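Local coordinates for diol-dehydratase (Roseburia inulinivorans, PDB 5I2A), which probably acts as a B12-independent lyase of the glycyl radical enzyme family that dehydrates 1,2-propanediol, at residues A[47-59]-A[517-529]. Numbering follows the deposited sequence.
Sequences QPVVMRKARAFEH and AHAKLAPLPFESC
Bends at chi2 (-71°) and chi3 curl the Lys53 chain over the linker between helices 489-521 and 525-529, its CG lying 3.4 Å from Pro523 O and its CE 4.0 Å from Leu524 CD2. The ammonium is thereby brought to a water that accepts from Lys53 NZ at 2.9 Å and donates to Leu521 O, the carbonyl near the end of the long helix. With an alanine at this position, the water is likely to lose the ammonium that donates to it, and a gap would probably open beside Pro523 and Leu524. Val49, with CG1 anti to the backbone N, sets this methyl 3.5 Å from Leu521 O and also against Pro523 CD. The next residue, Val50, sets its CB 3.8 Å from Pro523 CG, while its CG2 lies against Pro525 CD; Ala54 CB touches Pro525 CG. Farther on, Phe57 CE2 touches Phe526 CB at 3.7 Å, the two rings inclined by 31°. Glu279 of helix 262-279 accepts from the backbone N of Phe526 and Glu527, and Phe57 also packs on it. Helix 49-63 thus lies across the short Pro523-containing linker, the axis of 49-59 running at 79° to that of 517-521, a buried, mainly apolar joint within the pyruvate formate lyase-like region.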
ATOM      1  N   GLN A  47      12.589  -4.137   0.484  1.00 19.99           N
ATOM      2  CA  GLN A  47      12.480  -2.935   1.300  1.00 16.25           C
ATOM      3  C   GLN A  47      11.208  -2.145   0.960  1.00 16.40           C
ATOM      4  O   GLN A  47      10.615  -2.367  -0.089  1.00 17.02           O
ATOM      5  CB  GLN A  47      13.718  -2.068   1.110  1.00 16.92           C
ATOM      6  CG  GLN A  47      14.983  -2.672   1.709  1.00 19.57           C
ATOM      7  CD  GLN A  47      16.201  -1.795   1.467  1.00 20.04           C
ATOM      8  OE1 GLN A  47      16.182  -0.600   1.761  1.00 27.44           O
ATOM      9  NE2 GLN A  47      17.257  -2.381   0.915  1.00 17.25           N
ATOM     10  N   PRO A  48      10.780  -1.232   1.851  1.00 16.40           N
ATOM     11  CA  PRO A  48       9.567  -0.469   1.539  1.00 14.53           C
ATOM     12  C   PRO A  48       9.756   0.366   0.277  1.00 19.09           C
ATOM     13  O   PRO A  48      10.860   0.861   0.032  1.00 16.16           O
ATOM     14  CB  PRO A  48       9.387   0.436   2.764  1.00 14.73           C
ATOM     15  CG  PRO A  48      10.206  -0.195   3.841  1.00 16.14           C
ATOM     16  CD  PRO A  48      11.360  -0.821   3.142  1.00 15.57           C
ATOM     17  N   VAL A  49       8.684   0.515  -0.490  1.00 18.19           N
ATOM     18  CA  VAL A  49       8.715   1.218  -1.765  1.00 16.81           C
ATOM     19  C   VAL A  49       9.388   2.590  -1.678  1.00 13.97           C
ATOM     20  O   VAL A  49      10.249   2.914  -2.485  1.00 15.92           O
ATOM     21  CB  VAL A  49       7.295   1.424  -2.328  1.00 20.68           C
ATOM     22  CG1 VAL A  49       7.380   2.069  -3.693  1.00 20.05           C
ATOM     23  CG2 VAL A  49       6.554   0.097  -2.422  1.00 31.29           C
ATOM     24  N   VAL A  50       8.995   3.393  -0.699  1.00 14.15           N
ATOM     25  CA  VAL A  50       9.475   4.757  -0.677  1.00 18.38           C
ATOM     26  C   VAL A  50      10.984   4.791  -0.383  1.00 17.12           C
ATOM     27  O   VAL A  50      11.689   5.677  -0.861  1.00 17.78           O
ATOM     28  CB  VAL A  50       8.683   5.630   0.330  1.00 18.64           C
ATOM     29  CG1 VAL A  50       9.005   5.268   1.782  1.00 16.88           C
ATOM     30  CG2 VAL A  50       8.965   7.096   0.071  1.00 14.80           C
ATOM     31  N   MET A  51      11.477   3.817   0.381  1.00 19.24           N
ATOM     32  CA  MET A  51      12.910   3.718   0.648  1.00 16.41           C
ATOM     33  C   MET A  51      13.631   3.298  -0.631  1.00 14.85           C
ATOM     34  O   MET A  51      14.712   3.803  -0.946  1.00 15.75           O
ATOM     35  CB  MET A  51      13.202   2.728   1.782  1.00 16.73           C
ATOM     36  CG  MET A  51      14.696   2.533   2.064  1.00 20.04           C
ATOM     37  SD  MET A  51      15.581   4.068   2.435  1.00 23.71           S
ATOM     38  CE  MET A  51      14.719   4.620   3.912  1.00 15.06           C
ATOM     39  N   ARG A  52      13.018   2.400  -1.387  1.00 13.12           N
ATOM     40  CA  ARG A  52      13.607   1.991  -2.653  1.00 15.61           C
ATOM     41  C   ARG A  52      13.694   3.175  -3.626  1.00 18.33           C
ATOM     42  O   ARG A  52      14.680   3.288  -4.357  1.00 18.75           O
ATOM     43  CB  ARG A  52      12.820   0.843  -3.277  1.00 14.24           C
ATOM     44  CG  ARG A  52      12.772  -0.415  -2.380  1.00 16.73           C
ATOM     45  CD  ARG A  52      12.062  -1.563  -3.077  1.00 16.43           C
ATOM     46  NE  ARG A  52      12.863  -2.153  -4.143  1.00 16.58           N
ATOM     47  CZ  ARG A  52      12.373  -2.948  -5.090  1.00 17.97           C
ATOM     48  NH1 ARG A  52      11.078  -3.231  -5.120  1.00 16.61           N
ATOM     49  NH2 ARG A  52      13.172  -3.456  -6.015  1.00 17.50           N
ATOM     50  N   LYS A  53      12.686   4.054  -3.623  1.00 14.21           N
ATOM     51  CA  LYS A  53      12.698   5.235  -4.511  1.00 16.33           C
ATOM     52  C   LYS A  53      13.824   6.197  -4.116  1.00 13.86           C
ATOM     53  O   LYS A  53      14.503   6.755  -4.974  1.00 17.14           O
ATOM     54  CB  LYS A  53      11.359   5.996  -4.477  1.00 15.94           C
ATOM     55  CG  LYS A  53      10.126   5.214  -4.903  1.00 17.14           C
ATOM     56  CD  LYS A  53      10.102   4.942  -6.372  1.00 16.91           C
ATOM     57  CE  LYS A  53       9.915   6.242  -7.147  1.00 16.19           C
ATOM     58  NZ  LYS A  53      10.128   6.002  -8.578  1.00 18.08           N
ATOM     59  N   ALA A  54      13.997   6.392  -2.809  1.00 13.27           N
ATOM     60  CA  ALA A  54      15.044   7.266  -2.282  1.00 15.56           C
ATOM     61  C   ALA A  54      16.413   6.737  -2.665  1.00 16.75           C
ATOM     62  O   ALA A  54      17.262   7.494  -3.138  1.00 16.20           O
ATOM     63  CB  ALA A  54      14.936   7.402  -0.773  1.00 15.13           C
ATOM     64  N   ARG A  55      16.608   5.433  -2.482  1.00 16.85           N
ATOM     65  CA  ARG A  55      17.868   4.791  -2.819  1.00 16.81           C
ATOM     66  C   ARG A  55      18.130   4.840  -4.325  1.00 14.80           C
ATOM     67  O   ARG A  55      19.259   4.999  -4.742  1.00 16.29           O
ATOM     68  CB  ARG A  55      17.894   3.337  -2.328  1.00 15.98           C
ATOM     69  CG  ARG A  55      17.966   3.202  -0.806  1.00 18.32           C
ATOM     70  CD  ARG A  55      19.305   3.661  -0.265  1.00 21.30           C
ATOM     71  NE  ARG A  55      19.417   3.426   1.175  1.00 20.50           N
ATOM     72  CZ  ARG A  55      20.280   4.055   1.964  1.00 23.59           C
ATOM     73  NH1 ARG A  55      21.105   4.962   1.451  1.00 21.25           N
ATOM     74  NH2 ARG A  55      20.316   3.784   3.264  1.00 21.36           N
ATOM     75  N   ALA A  56      17.089   4.698  -5.135  1.00 13.68           N
ATOM     76  CA  ALA A  56      17.284   4.767  -6.574  1.00 18.24           C
ATOM     77  C   ALA A  56      17.646   6.210  -6.994  1.00 14.72           C
ATOM     78  O   ALA A  56      18.537   6.411  -7.800  1.00 16.09           O
ATOM     79  CB  ALA A  56      16.053   4.268  -7.304  1.00 12.41           C
ATOM     80  N   PHE A  57      16.971   7.198  -6.414  1.00 15.81           N
ATOM     81  CA  PHE A  57      17.261   8.610  -6.676  1.00 16.50           C
ATOM     82  C   PHE A  57      18.707   8.882  -6.274  1.00 17.91           C
ATOM     83  O   PHE A  57      19.459   9.505  -7.008  1.00 15.82           O
ATOM     84  CB  PHE A  57      16.285   9.503  -5.904  1.00 11.05           C
ATOM     85  CG  PHE A  57      16.384  10.988  -6.207  1.00 13.57           C
ATOM     86  CD1 PHE A  57      16.300  11.470  -7.503  1.00 13.15           C
ATOM     87  CD2 PHE A  57      16.481  11.906  -5.164  1.00 12.76           C
ATOM     88  CE1 PHE A  57      16.342  12.838  -7.760  1.00 13.02           C
ATOM     89  CE2 PHE A  57      16.511  13.272  -5.410  1.00 13.49           C
ATOM     90  CZ  PHE A  57      16.439  13.737  -6.710  1.00 12.97           C
ATOM     91  N   GLU A  58      19.095   8.372  -5.112  1.00 16.04           N
ATOM     92  CA  GLU A  58      20.473   8.488  -4.664  1.00 17.29           C
ATOM     93  C   GLU A  58      21.447   7.849  -5.661  1.00 18.42           C
ATOM     94  O   GLU A  58      22.444   8.458  -6.030  1.00 17.08           O
ATOM     95  CB  GLU A  58      20.628   7.859  -3.287  1.00 17.78           C
ATOM     96  CG  GLU A  58      22.065   7.661  -2.810  1.00 22.58           C
ATOM     97  CD  GLU A  58      22.098   6.908  -1.486  1.00 22.58           C
ATOM     98  OE1 GLU A  58      21.745   5.721  -1.484  1.00 23.62           O
ATOM     99  OE2 GLU A  58      22.434   7.505  -0.452  1.00 27.62           O
ATOM    100  N   HIS A  59      21.139   6.640  -6.112  1.00 16.25           N
ATOM    101  CA  HIS A  59      22.035   5.921  -7.003  1.00 16.28           C
ATOM    102  C   HIS A  59      22.130   6.610  -8.361  1.00 21.77           C
ATOM    103  O   HIS A  59      23.196   6.646  -8.967  1.00 18.17           O
ATOM    104  CB  HIS A  59      21.574   4.484  -7.184  1.00 17.96           C
ATOM    105  CG  HIS A  59      22.597   3.597  -7.820  1.00 18.61           C
ATOM    106  ND1 HIS A  59      23.819   3.338  -7.241  1.00 21.47           N
ATOM    107  CD2 HIS A  59      22.564   2.881  -8.968  1.00 16.43           C
ATOM    108  CE1 HIS A  59      24.502   2.512  -8.013  1.00 19.13           C
ATOM    109  NE2 HIS A  59      23.760   2.217  -9.064  1.00 18.89           N
ATOM    110  N   ALA A 517      -2.082   3.806  -8.595  1.00 11.86           N
ATOM    111  CA  ALA A 517      -0.815   3.252  -9.067  1.00 14.17           C
ATOM    112  C   ALA A 517       0.378   4.115  -8.622  1.00 14.44           C
ATOM    113  O   ALA A 517       1.371   3.580  -8.125  1.00 14.11           O
ATOM    114  CB  ALA A 517      -0.827   3.081 -10.594  1.00 10.10           C
ATOM    115  N   HIS A 518       0.282   5.439  -8.760  1.00 11.75           N
ATOM    116  CA  HIS A 518       1.369   6.299  -8.276  1.00 12.59           C
ATOM    117  C   HIS A 518       1.541   6.220  -6.750  1.00 14.08           C
ATOM    118  O   HIS A 518       2.671   6.182  -6.256  1.00 14.03           O
ATOM    119  CB  HIS A 518       1.169   7.758  -8.721  1.00 10.61           C
ATOM    120  CG  HIS A 518       1.460   7.970 -10.179  1.00 15.01           C
ATOM    121  ND1 HIS A 518       2.743   8.085 -10.671  1.00 11.83           N
ATOM    122  CD2 HIS A 518       0.641   8.031 -11.256  1.00 11.88           C
ATOM    123  CE1 HIS A 518       2.700   8.211 -11.984  1.00 11.90           C
ATOM    124  NE2 HIS A 518       1.437   8.188 -12.365  1.00 13.10           N
ATOM    125  N   ALA A 519       0.432   6.194  -6.017  1.00 12.37           N
ATOM    126  CA  ALA A 519       0.474   6.120  -4.559  1.00 13.54           C
ATOM    127  C   ALA A 519       1.206   4.870  -4.097  1.00 14.28           C
ATOM    128  O   ALA A 519       1.960   4.913  -3.143  1.00 13.57           O
ATOM    129  CB  ALA A 519      -0.952   6.145  -3.964  1.00 14.61           C
ATOM    130  N   LYS A 520       1.000   3.765  -4.800  1.00 13.31           N
ATOM    131  CA  LYS A 520       1.516   2.487  -4.340  1.00 16.30           C
ATOM    132  C   LYS A 520       2.926   2.221  -4.821  1.00 13.02           C
ATOM    133  O   LYS A 520       3.720   1.638  -4.102  1.00 15.80           O
ATOM    134  CB  LYS A 520       0.571   1.356  -4.776  1.00 14.34           C
ATOM    135  CG  LYS A 520      -0.789   1.413  -4.023  1.00 16.64           C
ATOM    136  CD  LYS A 520      -1.780   0.386  -4.531  1.00 21.63           C
ATOM    137  CE  LYS A 520      -3.099   0.399  -3.720  1.00 21.60           C
ATOM    138  NZ  LYS A 520      -2.901   0.001  -2.317  1.00 28.50           N
ATOM    139  N   LEU A 521       3.252   2.668  -6.026  1.00 10.27           N
ATOM    140  CA  LEU A 521       4.519   2.287  -6.624  1.00 12.87           C
ATOM    141  C   LEU A 521       5.502   3.447  -6.816  1.00 16.63           C
ATOM    142  O   LEU A 521       6.694   3.220  -6.938  1.00 12.46           O
ATOM    143  CB  LEU A 521       4.264   1.591  -7.970  1.00 14.31           C
ATOM    144  CG  LEU A 521       3.543   0.236  -7.902  1.00 17.60           C
ATOM    145  CD1 LEU A 521       3.322  -0.347  -9.305  1.00 12.50           C
ATOM    146  CD2 LEU A 521       4.332  -0.756  -7.030  1.00 15.07           C
ATOM    147  N   ALA A 522       5.018   4.686  -6.838  1.00 14.19           N
ATOM    148  CA  ALA A 522       5.926   5.797  -7.106  1.00 13.03           C
ATOM    149  C   ALA A 522       5.773   7.026  -6.190  1.00 14.63           C
ATOM    150  O   ALA A 522       5.604   8.135  -6.688  1.00 13.47           O
ATOM    151  CB  ALA A 522       5.778   6.230  -8.587  1.00 10.20           C
ATOM    152  N   PRO A 523       5.856   6.833  -4.857  1.00 13.13           N
ATOM    153  CA  PRO A 523       5.949   7.994  -3.967  1.00 12.94           C
ATOM    154  C   PRO A 523       7.290   8.691  -4.183  1.00 14.80           C
ATOM    155  O   PRO A 523       8.277   8.024  -4.472  1.00 16.45           O
ATOM    156  CB  PRO A 523       5.855   7.384  -2.571  1.00 12.01           C
ATOM    157  CG  PRO A 523       6.501   6.022  -2.735  1.00 16.39           C
ATOM    158  CD  PRO A 523       6.091   5.565  -4.135  1.00 11.97           C
ATOM    159  N   LEU A 524       7.319  10.012  -4.072  1.00 13.21           N
ATOM    160  CA  LEU A 524       8.521  10.772  -4.379  1.00 13.37           C
ATOM    161  C   LEU A 524       8.974  11.550  -3.170  1.00 11.83           C
ATOM    162  O   LEU A 524       8.418  12.589  -2.853  1.00 15.37           O
ATOM    163  CB  LEU A 524       8.268  11.717  -5.549  1.00 13.42           C
ATOM    164  CG  LEU A 524       7.706  11.087  -6.817  1.00 14.43           C
ATOM    165  CD1 LEU A 524       7.446  12.163  -7.868  1.00 13.65           C
ATOM    166  CD2 LEU A 524       8.668  10.019  -7.351  1.00 11.13           C
ATOM    167  N   PRO A 525       9.983  11.037  -2.468  1.00 14.41           N
ATOM    168  CA  PRO A 525      10.397  11.740  -1.253  1.00 14.40           C
ATOM    169  C   PRO A 525      11.005  13.111  -1.517  1.00 15.42           C
ATOM    170  O   PRO A 525      10.796  13.979  -0.683  1.00 15.02           O
ATOM    171  CB  PRO A 525      11.426  10.793  -0.621  1.00 13.90           C
ATOM    172  CG  PRO A 525      11.713   9.762  -1.650  1.00 19.45           C
ATOM    173  CD  PRO A 525      10.565   9.695  -2.579  1.00 13.25           C
ATOM    174  N   PHE A 526      11.706  13.330  -2.629  1.00 12.19           N
ATOM    175  CA  PHE A 526      12.325  14.650  -2.779  1.00 12.60           C
ATOM    176  C   PHE A 526      11.303  15.731  -3.145  1.00 14.34           C
ATOM    177  O   PHE A 526      11.251  16.783  -2.499  1.00 15.63           O
ATOM    178  CB  PHE A 526      13.479  14.669  -3.801  1.00 12.18           C
ATOM    179  CG  PHE A 526      14.246  15.962  -3.756  1.00 16.87           C
ATOM    180  CD1 PHE A 526      14.951  16.308  -2.602  1.00 13.98           C
ATOM    181  CD2 PHE A 526      14.197  16.869  -4.810  1.00 15.54           C
ATOM    182  CE1 PHE A 526      15.628  17.523  -2.507  1.00 15.01           C
ATOM    183  CE2 PHE A 526      14.880  18.087  -4.733  1.00 14.70           C
ATOM    184  CZ  PHE A 526      15.591  18.415  -3.575  1.00 14.96           C
ATOM    185  N   GLU A 527      10.490  15.489  -4.166  1.00 15.00           N
ATOM    186  CA  GLU A 527       9.402  16.420  -4.467  1.00 15.38           C
ATOM    187  C   GLU A 527       8.496  16.640  -3.237  1.00 13.28           C
ATOM    188  O   GLU A 527       8.108  17.769  -2.940  1.00 13.90           O
ATOM    189  CB  GLU A 527       8.580  15.927  -5.650  1.00 14.35           C
ATOM    190  CG  GLU A 527       7.554  16.937  -6.169  1.00 14.50           C
ATOM    191  CD  GLU A 527       6.187  16.792  -5.530  1.00 21.24           C
ATOM    192  OE1 GLU A 527       5.932  15.754  -4.882  1.00 19.38           O
ATOM    193  OE2 GLU A 527       5.360  17.718  -5.684  1.00 19.73           O
ATOM    194  N   SER A 528       8.201  15.575  -2.498  1.00 13.11           N
ATOM    195  CA  SER A 528       7.297  15.691  -1.348  1.00 13.74           C
ATOM    196  C   SER A 528       7.844  16.587  -0.232  1.00 14.11           C
ATOM    197  O   SER A 528       7.083  17.321   0.402  1.00 14.59           O
ATOM    198  CB  SER A 528       6.963  14.307  -0.763  1.00 12.30           C
ATOM    199  OG  SER A 528       6.220  13.528  -1.680  1.00 11.94           O
ATOM    200  N   CYS A 529       9.152  16.539   0.007  1.00 14.35           N
ATOM    201  CA  CYS A 529       9.695  17.248   1.155  1.00 14.65           C
ATOM    202  C   CYS A 529       9.614  18.755   0.940  1.00 15.79           C
ATOM    203  O   CYS A 529       9.670  19.518   1.892  1.00 11.79           O
ATOM    204  CB  CYS A 529      11.145  16.828   1.453  1.00 15.07           C
ATOM    205  SG  CYS A 529      12.461  17.460   0.366  1.00 14.64           S
TER
HETATM  206  O   HOH W   1       8.554   3.640  -9.131  1.00 28.30           O